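Local coordinates for ATP phosphoribosyltransferase regulatory subunit (PDB 3OD1) that serves as the HisZ regulatory partner of the HisG catalytic subunit in the first step of histidine biosynthesis, and may allow histidine to feedback-regulate the enzyme, at the interface of chains A and B. Residues are numbered along the deposited sequence; one frame, centred on the assembly and turned at random. Chains: chain A/B, ATP phosphoribosyltransferase regulatory subunit.

The interface of chains A and B. Residues chain A 343, 345, 348, 352, 369; chain B 140, 251, 255, 258-259.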
ATOM      1  N   PHE A 343      22.950 -13.871  22.684  1.00 41.88           N
ATOM      2  CA  PHE A 343      23.889 -13.323  23.648  1.00 47.67           C
ATOM      3  C   PHE A 343      23.348 -13.319  25.076  1.00 48.54           C
ATOM      4  O   PHE A 343      22.139 -13.218  25.291  1.00 41.55           O
ATOM      5  CB  PHE A 343      24.296 -11.903  23.231  1.00 45.18           C
ATOM      6  CG  PHE A 343      23.196 -10.880  23.375  1.00 46.15           C
ATOM      7  CD1 PHE A 343      23.087 -10.113  24.530  1.00 47.09           C
ATOM      8  CD2 PHE A 343      22.280 -10.675  22.355  1.00 41.87           C
ATOM      9  CE1 PHE A 343      22.084  -9.158  24.666  1.00 39.58           C
ATOM     10  CE2 PHE A 343      21.266  -9.721  22.479  1.00 43.23           C
ATOM     11  CZ  PHE A 343      21.166  -8.961  23.632  1.00 40.58           C
ATOM     12  N   ASN A 345      23.487 -11.334  28.880  1.00 59.55           N
ATOM     13  CA  ASN A 345      23.519  -9.946  29.317  1.00 61.21           C
ATOM     14  C   ASN A 345      24.928  -9.366  29.437  1.00 57.10           C
ATOM     15  O   ASN A 345      25.159  -8.214  29.080  1.00 56.27           O
ATOM     16  CB  ASN A 345      22.783  -9.806  30.651  1.00 70.15           C
ATOM     17  CG  ASN A 345      22.762  -8.383  31.151  1.00 76.71           C
ATOM     18  OD1 ASN A 345      21.868  -7.610  30.817  1.00 79.52           O
ATOM     19  ND2 ASN A 345      23.759  -8.024  31.950  1.00 81.55           N
ATOM     20  N   ARG A 348      26.480  -8.127  26.005  1.00 54.92           N
ATOM     21  CA  ARG A 348      25.572  -7.344  25.170  0.61 57.83           C
ATOM     22  C   ARG A 348      26.288  -6.413  24.198  1.00 57.80           C
ATOM     23  O   ARG A 348      25.965  -6.379  23.009  1.00 55.97           O
ATOM     24  CB  ARG A 348      24.592  -6.541  26.028  0.61 57.45           C
ATOM     25  CG  ARG A 348      23.772  -5.541  25.228  0.61 56.90           C
ATOM     26  CD  ARG A 348      22.740  -4.837  26.090  0.61 58.92           C
ATOM     27  NE  ARG A 348      21.755  -5.765  26.637  0.61 57.30           N
ATOM     28  CZ  ARG A 348      21.551  -5.951  27.935  0.61 54.65           C
ATOM     29  NH1 ARG A 348      22.257  -5.267  28.825  0.61 60.98           N
ATOM     30  NH2 ARG A 348      20.642  -6.816  28.347  0.61 48.30           N
ATOM     31  N   ILE A 352      26.094  -6.456  20.290  1.00 45.33           N
ATOM     32  CA  ILE A 352      25.569  -5.289  19.585  1.00 49.05           C
ATOM     33  C   ILE A 352      26.557  -4.830  18.517  1.00 56.02           C
ATOM     34  O   ILE A 352      26.170  -4.510  17.394  1.00 54.69           O
ATOM     35  CB  ILE A 352      25.262  -4.126  20.542  1.00 47.48           C
ATOM     36  CG1 ILE A 352      23.981  -4.412  21.326  1.00 47.23           C
ATOM     37  CG2 ILE A 352      25.161  -2.816  19.778  1.00 44.75           C
ATOM     38  CD1 ILE A 352      23.523  -3.260  22.186  1.00 50.35           C
ATOM     39  N   ASP A 369      18.641 -11.567  22.956  1.00 34.34           N
ATOM     40  CA  ASP A 369      19.037 -11.833  24.338  1.00 35.30           C
ATOM     41  C   ASP A 369      18.581 -13.233  24.722  1.00 39.65           C
ATOM     42  O   ASP A 369      17.406 -13.572  24.565  1.00 38.71           O
ATOM     43  CB  ASP A 369      18.397 -10.805  25.272  1.00 36.87           C
ATOM     44  CG  ASP A 369      18.947 -10.877  26.697  1.00 44.13           C
ATOM     45  OD1 ASP A 369      19.235 -11.991  27.175  1.00 44.04           O
ATOM     46  OD2 ASP A 369      19.082  -9.811  27.337  1.00 41.43           O
TER
ATOM     47  N   SER B 140      16.765  -5.771  26.858  1.00 37.84           N
ATOM     48  CA  SER B 140      17.389  -5.852  25.535  1.00 37.96           C
ATOM     49  C   SER B 140      16.370  -5.506  24.454  1.00 36.71           C
ATOM     50  O   SER B 140      16.665  -4.769  23.510  1.00 34.53           O
ATOM     51  CB  SER B 140      17.957  -7.256  25.284  1.00 35.65           C
ATOM     52  OG  SER B 140      19.032  -7.527  26.166  1.00 34.70           O
ATOM     53  N   LYS B 251      18.255   0.452  33.346  1.00 44.72           N
ATOM     54  CA  LYS B 251      18.827  -0.556  32.466  1.00 50.46           C
ATOM     55  C   LYS B 251      18.558  -0.246  30.989  1.00 47.72           C
ATOM     56  O   LYS B 251      19.407  -0.505  30.132  1.00 45.49           O
ATOM     57  CB  LYS B 251      18.351  -1.962  32.808  1.00 47.81           C
ATOM     58  CG  LYS B 251      19.029  -2.998  31.928  1.00 53.18           C
ATOM     59  CD  LYS B 251      19.028  -4.384  32.539  1.00 67.58           C
ATOM     60  CE  LYS B 251      19.891  -5.328  31.706  1.00 72.21           C
ATOM     61  NZ  LYS B 251      19.734  -6.748  32.126  1.00 80.14           N
ATOM     62  N   VAL B 255      21.327   0.036  27.959  1.00 42.53           N
ATOM     63  CA  VAL B 255      21.213  -0.645  26.668  1.00 38.10           C
ATOM     64  C   VAL B 255      21.336   0.334  25.508  1.00 36.22           C
ATOM     65  O   VAL B 255      22.030   0.065  24.527  1.00 41.59           O
ATOM     66  CB  VAL B 255      19.874  -1.407  26.530  1.00 40.77           C
ATOM     67  CG1 VAL B 255      19.767  -2.044  25.145  1.00 39.35           C
ATOM     68  CG2 VAL B 255      19.736  -2.471  27.623  1.00 36.95           C
ATOM     69  N   SER B 258      24.875   1.306  24.892  1.00 44.43           N
ATOM     70  CA  SER B 258      25.570   0.276  24.134  1.00 43.63           C
ATOM     71  C   SER B 258      25.274   0.411  22.653  1.00 43.41           C
ATOM     72  O   SER B 258      26.158   0.205  21.818  1.00 44.18           O
ATOM     73  CB  SER B 258      25.186  -1.118  24.631  1.00 37.33           C
ATOM     74  OG  SER B 258      25.596  -1.276  25.974  1.00 47.43           O
ATOM     75  N   TYR B 259      24.032   0.756  22.318  1.00 40.83           N
ATOM     76  CA  TYR B 259      23.693   1.014  20.920  1.00 43.09           C
ATOM     77  C   TYR B 259      24.225   2.347  20.401  1.00 45.68           C
ATOM     78  O   TYR B 259      24.042   2.668  19.232  1.00 47.31           O
ATOM     79  CB  TYR B 259      22.181   0.993  20.693  1.00 39.89           C
ATOM     80  CG  TYR B 259      21.574  -0.380  20.541  1.00 36.98           C
ATOM     81  CD1 TYR B 259      21.674  -1.083  19.346  1.00 36.10           C
ATOM     82  CD2 TYR B 259      20.855  -0.956  21.584  1.00 34.87           C
ATOM     83  CE1 TYR B 259      21.094  -2.349  19.204  1.00 34.11           C
ATOM     84  CE2 TYR B 259      20.273  -2.201  21.452  1.00 34.56           C
ATOM     85  CZ  TYR B 259      20.392  -2.895  20.263  1.00 39.28           C
ATOM     86  OH  TYR B 259      19.812  -4.141  20.146  1.00 34.71           O
TER
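At this patch of a two-fold symmetric interface, the C-terminal segment of chain A (strands 339-343 and 365-369, helix 348-359) docks on helices 139-155 and 240-258 of chain B, within its histidyl-tRNA synthetase-like part; the patch probably helps hold a HisZ dimer together. B:Ser140, near the start of its helix, points its hydroxyl between A:Arg348 and A:Asp369, beside the ring of A:Phe343. OG donates to the anti lone pair of carboxylate OD2 of A:Asp369, at 2.6 Å. It accepts from guanidinium NH2 of A:Arg348, at 2.8 Å. The latter bond runs nearly in the guanidinium plane (155° at H). A:Arg348 arrives with CG anti to its backbone N (chi1 171°) and bends at chi3 (-63°). One guanidinium face thereby lies against B:Val255, whose CG2 is 3.9 Å from CZ of A:Arg348. A salt bridge within chain A, from A:Arg348 NH2 to A:Asp369 OD2 at 3.5 Å, helps hold both groups around the serine. An alanine at A:Arg348 would remove the guanidinium that donates to B:Ser140 and, weakly, to A:Asn345, and that lies flat on B:Val255, and would probably leave the A:Asp369 carboxylate less well oriented. Alongside, A:Asn345 and the extended B:Lys251 meet tip to tip: NZ bonds amide OD1 at 2.6 Å from above the carbonyl plane. One helical turn beyond A:Arg348, the contact becomes apolar. A:Ile352 crosses B:Tyr259 at about a right angle and also packs on B:Ser258, with CD1 3.7 Å from CB. The tip of the isoleucine, methyl CD1, sits over the centre of the phenol ring, 3.5 Å from CE2 of B:Tyr259.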